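Local coordinates for protein argonaute (Marinitoga piezophila, PDB 5I4A), which cleaves target DNA or RNA complementary to a short guide RNA that begins with a 5'-hydroxyl, and may defend the cell against mobile genetic elements, at residues V373-L379 against L397-L403; I386-R391 against T632-L638; I475-K479 against V629-D633. Numbering follows the deposited sequence.

Interaction 1: residues V373-L379 against L397-L403; sequences VMAIVLL and LILQPIL. With nucleotides of chain B.
Two neighbouring strands of the Mid domain, 374-379 and 398-403, run parallel and in register, Met374 opposite Ile398 through Leu379 opposite Leu403. The CA-CA separation is smallest between Val377 and Pro401, 4.4 Å, and largest between Leu378 and Ile402, 5.3 Å. Their axes approach to 4.6 Å and cross at -29°. The backbone ladder has six rungs, the odd residues of 373-379 bonding the even ones of 397-403: Ile398 N to Val373 O 2.9 Å, Ala375 N to Ile398 O 2.8 Å, Gln400 N to Ala375 O 2.9 Å, Val377 N to Gln400 O 3.3 Å, Ile402 N to Val377 O 2.9 Å and Leu379 N to Ile402 O 2.9 Å. Pro401 fits because its position needs no amide donor here; its CA lies 3.2 Å from Val377 O.

Side chains alternate between faces. Met374 (chi1 m, chi2 m) sets SD 3.6 Å from Ile398 CG2, and Ile376 CG2 lies 4.2 Å from Ile402 CG2; helix 412-424 covers Ile376 and Ile402. On the opposite face Val377 CG2 meets Leu399 CD1 at 3.5 Å, and Leu379 CD1 meets Pro401 CB at 3.8 Å. Helix 387-392 packs there, completing a beta-alpha-beta unit of the parallel Mid sheet.

At the strand's C-terminal end Leu403, the N-cap residue of the next helix, donates from N to OP2 of guide nucleotide A2 of chain B at 2.6 Å. A largely apolar strand pair, held together by its backbone hydrogen bonds, thus presents a main-chain amide to a guide phosphate.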
loop_
_atom_site.group_PDB
_atom_site.type_symbol
_atom_site.label_atom_id
_atom_site.label_comp_id
_atom_site.label_asym_id
_atom_site.label_seq_id
_atom_site.Cartn_x
_atom_site.Cartn_y
_atom_site.Cartn_z
ATOM N N VAL A 373 6.961 -3.956 30.661
ATOM C CA VAL A 373 8.370 -4.330 30.696
ATOM C C VAL A 373 8.784 -4.714 29.286
ATOM O O VAL A 373 8.176 -5.602 28.673
ATOM C CB VAL A 373 8.646 -5.481 31.680
ATOM C CG1 VAL A 373 10.100 -5.937 31.567
ATOM C CG2 VAL A 373 8.342 -5.041 33.103
ATOM N N MET A 374 9.810 -4.044 28.775
ATOM C CA MET A 374 10.318 -4.314 27.440
ATOM C C MET A 374 11.216 -5.543 27.452
ATOM O O MET A 374 12.056 -5.709 28.339
ATOM C CB MET A 374 11.101 -3.112 26.919
ATOM C CG MET A 374 10.329 -1.811 26.968
ATOM S SD MET A 374 8.921 -1.850 25.852
ATOM C CE MET A 374 8.000 -0.444 26.444
ATOM N N ALA A 375 11.041 -6.402 26.458
ATOM C CA ALA A 375 11.930 -7.536 26.251
ATOM C C ALA A 375 12.868 -7.168 25.106
ATOM O O ALA A 375 12.494 -7.228 23.933
ATOM C CB ALA A 375 11.144 -8.806 25.957
ATOM N N ILE A 376 14.088 -6.766 25.457
ATOM C CA ILE A 376 15.130 -6.477 24.472
ATOM C C ILE A 376 15.676 -7.818 23.990
ATOM O O ILE A 376 16.476 -8.465 24.674
ATOM C CB ILE A 376 16.229 -5.584 25.051
ATOM C CG1 ILE A 376 15.644 -4.219 25.435
ATOM C CG2 ILE A 376 17.365 -5.417 24.050
ATOM C CD1 ILE A 376 16.531 -3.400 26.349
ATOM N N VAL A 377 15.238 -8.240 22.813
ATOM C CA VAL A 377 15.544 -9.559 22.275
ATOM C C VAL A 377 16.535 -9.370 21.137
ATOM O O VAL A 377 16.207 -8.754 20.114
ATOM C CB VAL A 377 14.278 -10.278 21.793
ATOM C CG1 VAL A 377 14.618 -11.656 21.249
ATOM C CG2 VAL A 377 13.272 -10.365 22.930
ATOM N N LEU A 378 17.748 -9.882 21.316
ATOM C CA LEU A 378 18.798 -9.714 20.322
ATOM C C LEU A 378 18.664 -10.783 19.246
ATOM O O LEU A 378 18.727 -11.983 19.539
ATOM C CB LEU A 378 20.176 -9.778 20.980
ATOM C CG LEU A 378 20.646 -8.525 21.720
ATOM C CD1 LEU A 378 19.985 -8.396 23.087
ATOM C CD2 LEU A 378 22.164 -8.530 21.844
ATOM N N LEU A 379 18.470 -10.345 18.005
ATOM C CA LEU A 379 18.387 -11.233 16.856
ATOM C C LEU A 379 19.754 -11.334 16.194
ATOM O O LEU A 379 20.431 -10.322 15.994
ATOM C CB LEU A 379 17.355 -10.727 15.847
ATOM C CG LEU A 379 15.964 -10.346 16.362
ATOM C CD1 LEU A 379 15.117 -9.781 15.236
ATOM C CD2 LEU A 379 15.267 -11.535 17.012
ATOM N N LEU A 397 5.106 -9.623 28.450
ATOM C CA LEU A 397 6.256 -8.821 28.062
ATOM C C LEU A 397 5.986 -8.116 26.740
ATOM O O LEU A 397 5.295 -8.642 25.864
ATOM C CB LEU A 397 7.514 -9.684 27.929
ATOM C CG LEU A 397 7.958 -10.466 29.166
ATOM C CD1 LEU A 397 9.137 -11.362 28.830
ATOM C CD2 LEU A 397 8.313 -9.517 30.298
ATOM N N ILE A 398 6.547 -6.917 26.606
ATOM C CA ILE A 398 6.439 -6.128 25.384
ATOM C C ILE A 398 7.647 -6.485 24.523
ATOM O O ILE A 398 8.770 -6.051 24.792
ATOM C CB ILE A 398 6.376 -4.628 25.681
ATOM C CG1 ILE A 398 5.185 -4.315 26.591
ATOM C CG2 ILE A 398 6.275 -3.830 24.386
ATOM C CD1 ILE A 398 5.115 -2.867 27.033
ATOM N N LEU A 399 7.412 -7.278 23.484
ATOM C CA LEU A 399 8.490 -7.790 22.649
ATOM C C LEU A 399 9.140 -6.653 21.868
ATOM O O LEU A 399 8.466 -5.941 21.114
ATOM C CB LEU A 399 7.942 -8.862 21.708
ATOM C CG LEU A 399 8.890 -9.572 20.744
ATOM C CD1 LEU A 399 10.107 -10.070 21.480
ATOM C CD2 LEU A 399 8.169 -10.725 20.071
ATOM N N GLN A 400 10.450 -6.478 22.050
ATOM C CA GLN A 400 11.205 -5.398 21.414
ATOM C C GLN A 400 12.485 -5.961 20.810
ATOM O O GLN A 400 13.578 -5.788 21.368
ATOM C CB GLN A 400 11.518 -4.280 22.411
ATOM C CG GLN A 400 10.297 -3.489 22.880
ATOM C CD GLN A 400 9.712 -2.603 21.789
ATOM O OE1 GLN A 400 10.286 -2.470 20.708
ATOM N NE2 GLN A 400 8.567 -1.992 22.072
ATOM N N PRO A 401 12.393 -6.618 19.657
ATOM C CA PRO A 401 13.588 -7.213 19.050
ATOM C C PRO A 401 14.484 -6.156 18.421
ATOM O O PRO A 401 14.039 -5.077 18.026
ATOM C CB PRO A 401 13.021 -8.161 17.985
ATOM C CG PRO A 401 11.511 -8.176 18.202
ATOM C CD PRO A 401 11.185 -6.878 18.861
ATOM N N ILE A 402 15.770 -6.488 18.330
ATOM C CA ILE A 402 16.745 -5.614 17.682
ATOM C C ILE A 402 17.879 -6.473 17.136
ATOM O O ILE A 402 18.297 -7.449 17.766
ATOM C CB ILE A 402 17.264 -4.522 18.646
ATOM C CG1 ILE A 402 18.258 -3.602 17.929
ATOM C CG2 ILE A 402 17.886 -5.142 19.894
ATOM C CD1 ILE A 402 18.636 -2.367 18.714
ATOM N N LEU A 403 18.362 -6.110 15.950
ATOM C CA LEU A 403 19.439 -6.855 15.315
ATOM C C LEU A 403 20.735 -6.709 16.102
ATOM O O LEU A 403 21.112 -5.604 16.508
ATOM C CB LEU A 403 19.629 -6.375 13.876
ATOM C CG LEU A 403 18.433 -6.621 12.956
ATOM C CD1 LEU A 403 18.685 -6.051 11.569
ATOM C CD2 LEU A 403 18.131 -8.109 12.879
ATOM P P A B 2 16.103 -3.860 13.927
ATOM O OP1 A B 2 16.254 -3.658 12.468
ATOM O OP2 A B 2 17.307 -4.034 14.777
ATOM O "O5'" A B 2 15.277 -2.615 14.477
ATOM C "C5'" A B 2 14.864 -2.535 15.834
ATOM C "C4'" A B 2 14.348 -1.158 16.150
ATOM O "O4'" A B 2 15.457 -0.221 16.133
ATOM C "C3'" A B 2 13.361 -0.591 15.141
ATOM O "O3'" A B 2 12.030 -1.025 15.356
ATOM C "C2'" A B 2 13.558 0.911 15.286
ATOM O "O2'" A B 2 12.904 1.401 16.446
ATOM C "C1'" A B 2 15.065 0.984 15.514
ATOM N N9 A B 2 15.802 1.092 14.241
ATOM C C8 A B 2 16.533 0.117 13.612
ATOM N N7 A B 2 17.080 0.504 12.484
ATOM C C5 A B 2 16.674 1.828 12.364
ATOM C C6 A B 2 16.914 2.808 11.384
ATOM N N6 A B 2 17.654 2.597 10.290
ATOM N N1 A B 2 16.357 4.025 11.567
ATOM C C2 A B 2 15.618 4.238 12.660
ATOM N N3 A B 2 15.324 3.393 13.647
ATOM C C4 A B 2 15.889 2.197 13.436
ATOM O "O5'" U B 1 10.854 -4.791 13.637
ATOM C "C5'" U B 1 11.496 -5.102 14.869
ATOM C "C4'" U B 1 12.841 -5.754 14.656
ATOM O "O4'" U B 1 12.645 -7.095 14.132
ATOM C "C3'" U B 1 13.772 -5.037 13.681
ATOM O "O3'" U B 1 15.119 -5.111 14.147
ATOM C "C2'" U B 1 13.624 -5.844 12.394
ATOM O "O2'" U B 1 14.761 -5.816 11.555
ATOM C "C1'" U B 1 13.357 -7.252 12.920
ATOM N N1 U B 1 12.520 -8.049 12.014
ATOM C C2 U B 1 12.977 -9.267 11.546
ATOM O O2 U B 1 14.062 -9.735 11.855
ATOM N N3 U B 1 12.111 -9.921 10.702
ATOM C C4 U B 1 10.864 -9.482 10.288
ATOM O O4 U B 1 10.191 -10.175 9.525
ATOM C C5 U B 1 10.470 -8.214 10.815
ATOM C C6 U B 1 11.294 -7.560 11.636
#

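Interaction 2: residues I386-R391 against T632-L638; sequences IDPLVR and TDYEWKL. With nucleotides of chain B.
This is a largely surface-lying contact between two domains: the first turn of helix 387-392 in the Mid domain rests against 632-638, the loop that follows helix 621-631 in the PIWI domain. The closest CA pair is Asp387 and Tyr634, 5.3 Å apart. Residues 387-391 are helical, with Arg391 N bonded to Asp387 O at 2.8 Å. Residues 635-638 have helical phi/psi, with Lys637 N to Tyr634 O and Leu638 N to Glu635 O both at 3.0 Å.

The polar part centres on Asp387 (chi1 m). Its OD1 accepts a weak hydrogen bond from Tyr634 N at 3.2 Å and lies 2.9 Å from Glu635 N. Water 1 donates to Asp387 OD2 (3.1 Å) and accepts from Asp633 N (2.8 Å), bridging the segments.

Within the two-lobed Argonaute architecture, Mid and PIWI form one lobe, and this contact is part of their interface, next to the 5' end of the guide. Ile386 CD1 lies 3.6 Å from C2 of the U1 base of chain B, while Ile386 CG2 packs 3.7 Å from both Glu635 CG and Leu638 CD1.

Val390 (t) fits between Tyr634 and Leu638, its CG1 3.8 Å from Tyr634 CB and its CG2 3.7 Å from Leu638 CD2. Leu638 (chi1 m, chi2 t) also touches Leu399 and Pro401 of strand 398-403. At the outer edge the extended Arg391 lies over the Tyr634 ring in a CH-pi contact: Arg391 CB is 3.8 Å from the centroid of the Tyr634 ring, almost on the ring normal.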
loop_
_atom_site.group_PDB
_atom_site.type_symbol
_atom_site.label_atom_id
_atom_site.label_comp_id
_atom_site.label_asym_id
_atom_site.label_seq_id
_atom_site.Cartn_x
_atom_site.Cartn_y
_atom_site.Cartn_z
ATOM N N ILE A 386 9.207 -14.251 11.441
ATOM C CA ILE A 386 9.274 -13.859 12.844
ATOM C C ILE A 386 7.991 -14.174 13.602
ATOM O O ILE A 386 7.925 -13.932 14.817
ATOM C CB ILE A 386 9.622 -12.359 12.957
ATOM C CG1 ILE A 386 10.358 -12.079 14.271
ATOM C CG2 ILE A 386 8.366 -11.507 12.830
ATOM C CD1 ILE A 386 11.164 -10.802 14.263
ATOM N N ASP A 387 6.973 -14.713 12.929
ATOM C CA ASP A 387 5.725 -15.076 13.601
ATOM C C ASP A 387 5.924 -15.982 14.811
ATOM O O ASP A 387 5.324 -15.700 15.861
ATOM C CB ASP A 387 4.763 -15.722 12.593
ATOM C CG ASP A 387 4.031 -14.699 11.746
ATOM O OD1 ASP A 387 3.731 -13.599 12.258
ATOM O OD2 ASP A 387 3.750 -14.999 10.567
ATOM N N PRO A 388 6.723 -17.060 14.751
ATOM C CA PRO A 388 6.896 -17.889 15.957
ATOM C C PRO A 388 7.407 -17.118 17.163
ATOM O O PRO A 388 6.928 -17.341 18.282
ATOM C CB PRO A 388 7.902 -18.956 15.501
ATOM C CG PRO A 388 7.722 -19.042 14.036
ATOM C CD PRO A 388 7.414 -17.649 13.587
ATOM N N LEU A 389 8.364 -16.209 16.963
ATOM C CA LEU A 389 8.900 -15.436 18.079
ATOM C C LEU A 389 7.794 -14.658 18.785
ATOM O O LEU A 389 7.681 -14.693 20.015
ATOM C CB LEU A 389 9.995 -14.494 17.579
ATOM C CG LEU A 389 10.599 -13.529 18.601
ATOM C CD1 LEU A 389 11.216 -14.291 19.762
ATOM C CD2 LEU A 389 11.629 -12.629 17.937
ATOM N N VAL A 390 6.960 -13.955 18.013
ATOM C CA VAL A 390 5.830 -13.238 18.597
ATOM C C VAL A 390 4.829 -14.216 19.198
ATOM O O VAL A 390 4.303 -13.998 20.297
ATOM C CB VAL A 390 5.170 -12.345 17.531
ATOM C CG1 VAL A 390 4.054 -11.508 18.143
ATOM C CG2 VAL A 390 6.208 -11.472 16.851
ATOM N N ARG A 391 4.562 -15.315 18.491
ATOM C CA ARG A 391 3.519 -16.254 18.893
ATOM C C ARG A 391 3.863 -16.958 20.201
ATOM O O ARG A 391 2.985 -17.180 21.042
ATOM C CB ARG A 391 3.306 -17.261 17.763
ATOM C CG ARG A 391 2.330 -18.395 18.005
ATOM C CD ARG A 391 2.016 -19.031 16.654
ATOM N NE ARG A 391 1.554 -20.411 16.733
ATOM C CZ ARG A 391 1.121 -21.106 15.685
ATOM N NH1 ARG A 391 1.084 -20.545 14.483
ATOM N NH2 ARG A 391 0.721 -22.361 15.838
ATOM N N THR A 632 -0.422 -9.955 8.487
ATOM C CA THR A 632 0.244 -11.066 9.156
ATOM C C THR A 632 -0.591 -11.544 10.337
ATOM O O THR A 632 -1.498 -10.854 10.809
ATOM C CB THR A 632 1.650 -10.685 9.652
ATOM O OG1 THR A 632 1.552 -9.577 10.556
ATOM C CG2 THR A 632 2.562 -10.305 8.488
ATOM N N ASP A 633 -0.251 -12.741 10.821
ATOM C CA ASP A 633 -0.933 -13.330 11.967
ATOM C C ASP A 633 -0.406 -12.783 13.290
ATOM O O ASP A 633 -1.180 -12.570 14.230
ATOM C CB ASP A 633 -0.779 -14.848 11.926
ATOM C CG ASP A 633 -1.577 -15.484 10.811
ATOM O OD1 ASP A 633 -2.766 -15.134 10.641
ATOM O OD2 ASP A 633 -1.006 -16.338 10.104
ATOM N N TYR A 634 0.907 -12.567 13.384
ATOM C CA TYR A 634 1.525 -12.091 14.620
ATOM C C TYR A 634 2.551 -10.988 14.423
ATOM O O TYR A 634 2.775 -10.216 15.363
ATOM C CB TYR A 634 2.205 -13.248 15.362
ATOM C CG TYR A 634 1.268 -14.338 15.817
ATOM C CD1 TYR A 634 0.655 -14.276 17.061
ATOM C CD2 TYR A 634 1.008 -15.440 15.011
ATOM C CE1 TYR A 634 -0.197 -15.274 17.486
ATOM C CE2 TYR A 634 0.155 -16.441 15.426
ATOM C CZ TYR A 634 -0.441 -16.355 16.666
ATOM O OH TYR A 634 -1.289 -17.355 17.083
ATOM N N GLU A 635 3.178 -10.880 13.250
ATOM C CA GLU A 635 4.277 -9.942 13.061
ATOM C C GLU A 635 3.856 -8.505 13.336
ATOM O O GLU A 635 4.669 -7.703 13.812
ATOM C CB GLU A 635 4.826 -10.077 11.642
ATOM C CG GLU A 635 5.993 -9.166 11.319
ATOM C CD GLU A 635 6.370 -9.220 9.852
ATOM O OE1 GLU A 635 6.763 -8.173 9.295
ATOM O OE2 GLU A 635 6.264 -10.312 9.256
ATOM N N TRP A 636 2.595 -8.162 13.063
ATOM C CA TRP A 636 2.141 -6.787 13.246
ATOM C C TRP A 636 2.231 -6.336 14.697
ATOM O O TRP A 636 2.260 -5.128 14.956
ATOM C CB TRP A 636 0.705 -6.629 12.740
ATOM C CG TRP A 636 -0.315 -7.437 13.495
ATOM C CD1 TRP A 636 -0.840 -8.643 13.130
ATOM C CD2 TRP A 636 -0.944 -7.088 14.738
ATOM N NE1 TRP A 636 -1.752 -9.069 14.068
ATOM C CE2 TRP A 636 -1.836 -8.130 15.062
ATOM C CE3 TRP A 636 -0.842 -5.994 15.604
ATOM C CZ2 TRP A 636 -2.615 -8.114 16.218
ATOM C CZ3 TRP A 636 -1.616 -5.980 16.751
ATOM C CH2 TRP A 636 -2.492 -7.032 17.046
ATOM N N LYS A 637 2.272 -7.275 15.646
ATOM C CA LYS A 637 2.409 -6.909 17.050
ATOM C C LYS A 637 3.741 -6.232 17.338
ATOM O O LYS A 637 3.875 -5.564 18.370
ATOM C CB LYS A 637 2.254 -8.145 17.940
ATOM C CG LYS A 637 0.816 -8.521 18.279
ATOM C CD LYS A 637 0.788 -9.541 19.414
ATOM C CE LYS A 637 -0.576 -9.607 20.088
ATOM N NZ LYS A 637 -1.571 -10.385 19.301
ATOM N N LEU A 638 4.727 -6.395 16.456
ATOM C CA LEU A 638 6.012 -5.726 16.614
ATOM C C LEU A 638 5.951 -4.248 16.264
ATOM O O LEU A 638 6.838 -3.492 16.669
ATOM C CB LEU A 638 7.069 -6.397 15.735
ATOM C CG LEU A 638 7.286 -7.895 15.931
ATOM C CD1 LEU A 638 8.317 -8.415 14.940
ATOM C CD2 LEU A 638 7.710 -8.184 17.362
ATOM O "O5'" U B 1 10.854 -4.791 13.637
ATOM C "C5'" U B 1 11.496 -5.102 14.869
ATOM C "C4'" U B 1 12.841 -5.754 14.656
ATOM O "O4'" U B 1 12.645 -7.095 14.132
ATOM C "C3'" U B 1 13.772 -5.037 13.681
ATOM O "O3'" U B 1 15.119 -5.111 14.147
ATOM C "C2'" U B 1 13.624 -5.844 12.394
ATOM O "O2'" U B 1 14.761 -5.816 11.555
ATOM C "C1'" U B 1 13.357 -7.252 12.920
ATOM N N1 U B 1 12.520 -8.049 12.014
ATOM C C2 U B 1 12.977 -9.267 11.546
ATOM O O2 U B 1 14.062 -9.735 11.855
ATOM N N3 U B 1 12.111 -9.921 10.702
ATOM C C4 U B 1 10.864 -9.482 10.288
ATOM O O4 U B 1 10.191 -10.175 9.525
ATOM C C5 U B 1 10.470 -8.214 10.815
ATOM C C6 U B 1 11.294 -7.560 11.636
HETATM O O HOH W 1 1.201 -14.270 8.948
#

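Interaction 3: residues I475-K479 against V629-D633; sequences IGKHK and VALTD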
loop_
_atom_site.group_PDB
_atom_site.type_symbol
_atom_site.label_atom_id
_atom_site.label_comp_id
_atom_site.label_asym_id
_atom_site.label_seq_id
_atom_site.Cartn_x
_atom_site.Cartn_y
_atom_site.Cartn_z
ATOM N N ILE A 475 -8.983 -2.943 17.656
ATOM C CA ILE A 475 -8.591 -3.612 16.422
ATOM C C ILE A 475 -9.371 -4.915 16.332
ATOM O O ILE A 475 -9.397 -5.695 17.291
ATOM C CB ILE A 475 -7.077 -3.890 16.366
ATOM C CG1 ILE A 475 -6.281 -2.590 16.477
ATOM C CG2 ILE A 475 -6.714 -4.622 15.079
ATOM C CD1 ILE A 475 -4.780 -2.798 16.491
ATOM N N GLY A 476 -10.005 -5.146 15.196
ATOM C CA GLY A 476 -10.707 -6.398 14.954
ATOM C C GLY A 476 -10.237 -7.026 13.662
ATOM O O GLY A 476 -9.994 -6.333 12.676
ATOM N N LYS A 477 -10.106 -8.353 13.679
ATOM C CA LYS A 477 -9.599 -9.097 12.535
ATOM C C LYS A 477 -10.343 -10.417 12.418
ATOM O O LYS A 477 -10.608 -11.081 13.423
ATOM C CB LYS A 477 -8.089 -9.356 12.659
ATOM C CG LYS A 477 -7.488 -10.107 11.480
ATOM C CD LYS A 477 -5.994 -10.337 11.654
ATOM C CE LYS A 477 -5.387 -10.978 10.414
ATOM N NZ LYS A 477 -3.912 -11.167 10.537
ATOM N N HIS A 478 -10.679 -10.789 11.182
ATOM C CA HIS A 478 -11.344 -12.050 10.885
ATOM C C HIS A 478 -10.699 -12.667 9.657
ATOM O O HIS A 478 -10.498 -11.982 8.651
ATOM C CB HIS A 478 -12.839 -11.849 10.653
ATOM C CG HIS A 478 -13.566 -11.347 11.857
ATOM N ND1 HIS A 478 -14.073 -12.192 12.820
ATOM C CD2 HIS A 478 -13.857 -10.090 12.266
ATOM C CE1 HIS A 478 -14.652 -11.476 13.768
ATOM N NE2 HIS A 478 -14.535 -10.198 13.455
ATOM N N LYS A 479 -10.389 -13.954 9.737
ATOM C CA LYS A 479 -9.669 -14.650 8.685
ATOM C C LYS A 479 -10.570 -15.679 8.012
ATOM O O LYS A 479 -11.331 -16.392 8.676
ATOM C CB LYS A 479 -8.414 -15.329 9.238
ATOM C CG LYS A 479 -7.434 -14.385 9.928
ATOM C CD LYS A 479 -6.028 -14.980 9.946
ATOM C CE LYS A 479 -5.483 -15.158 8.531
ATOM N NZ LYS A 479 -4.347 -16.127 8.496
ATOM N N VAL A 629 -2.248 -5.055 10.314
ATOM C CA VAL A 629 -2.762 -6.184 11.085
ATOM C C VAL A 629 -3.325 -7.259 10.162
ATOM O O VAL A 629 -3.198 -8.459 10.436
ATOM C CB VAL A 629 -3.806 -5.702 12.109
ATOM C CG1 VAL A 629 -4.466 -6.885 12.800
ATOM C CG2 VAL A 629 -3.146 -4.794 13.136
ATOM N N ALA A 630 -3.942 -6.855 9.051
ATOM C CA ALA A 630 -4.459 -7.831 8.099
ATOM C C ALA A 630 -3.347 -8.574 7.370
ATOM O O ALA A 630 -3.590 -9.661 6.834
ATOM C CB ALA A 630 -5.371 -7.144 7.082
ATOM N N LEU A 631 -2.134 -8.025 7.358
ATOM C CA LEU A 631 -1.064 -8.583 6.542
ATOM C C LEU A 631 -0.445 -9.838 7.158
ATOM O O LEU A 631 0.016 -10.715 6.416
ATOM C CB LEU A 631 0.003 -7.509 6.305
ATOM C CG LEU A 631 0.788 -7.542 4.993
ATOM C CD1 LEU A 631 1.219 -6.140 4.604
ATOM C CD2 LEU A 631 1.998 -8.451 5.114
ATOM N N THR A 632 -0.422 -9.955 8.487
ATOM C CA THR A 632 0.244 -11.066 9.156
ATOM C C THR A 632 -0.591 -11.544 10.337
ATOM O O THR A 632 -1.498 -10.854 10.809
ATOM C CB THR A 632 1.650 -10.685 9.652
ATOM O OG1 THR A 632 1.552 -9.577 10.556
ATOM C CG2 THR A 632 2.562 -10.305 8.488
ATOM N N ASP A 633 -0.251 -12.741 10.821
ATOM C CA ASP A 633 -0.933 -13.330 11.967
ATOM C C ASP A 633 -0.406 -12.783 13.290
ATOM O O ASP A 633 -1.180 -12.570 14.230
ATOM C CB ASP A 633 -0.779 -14.848 11.926
ATOM C CG ASP A 633 -1.577 -15.484 10.811
ATOM O OD1 ASP A 633 -2.766 -15.134 10.641
ATOM O OD2 ASP A 633 -1.006 -16.338 10.104
HETATM O O HOH W 2 -2.832 -12.792 8.585
HETATM O O HOH W 3 -3.578 -11.547 13.531
#
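Lys477, stretched out with all four chi angles near 180°, lays its aliphatic chain along Val629, Lys477 CD coming 3.9 Å from Val629 CG1, and delivers its ammonium group to the backbone carbonyls of 629-633. There Lys477 NZ donates to Val629 O at 2.8 Å. Thr632 O is closer still, 2.4 Å from Lys477 NZ, but the angle is poor for a hydrogen bond. Two waters extend the link: water 2 accepts from Lys477 NZ (2.8 Å) and donates to Asp633 OD1 (3.1 Å), and water 3 accepts from the same NZ (3.0 Å) and donates to Asp633 O (2.7 Å).

The strand involved, 472-482, is an outermost one of the central mixed sheet in the RNase H-like PIWI domain, and helix 621-631 packs across that sheet, with Val629 and Ala630 also touching Cys462 of the adjacent strand 458-466. The same helix carries Asn627, an inferred active-site residue, and the side chain of Ala630 lies about 4 Å from that of Asp449, a metal ligand by similarity, so the contact borders the probable catalytic site.

Strand alternation brings Ile475, Lys477 and Lys479 to one side, whereas the ring of His478 lies out of reach. Ile475 CG2 meets Val629 CG1 at 3.9 Å. Farther along, Lys479 NZ forms a salt bridge with Asp633 OD1 at 2.8 Å on the exposed side of the contact.

From the N terminus, strand 374-379 leads through helix 387-392 to strand 398-403, so interaction 1 closes a short beta-alpha-beta loop within the Mid domain. Interaction 2 crosses it: its first segment, 386-391, lies in that loop, while its second, 632-638, comes from the far end of PIWI, closing a span of 240 residues. The two meet where Leu399 CD2 packs 3.7 Å from Leu638 CD2. Interaction 3 opens later, at 475-479, and lies wholly within PIWI; it ends on the same stretch as interaction 2, sharing Thr632 and Asp633. The C-terminal segment thus joins the edge of the PIWI sheet to the Mid domain beside the guide's 5' end.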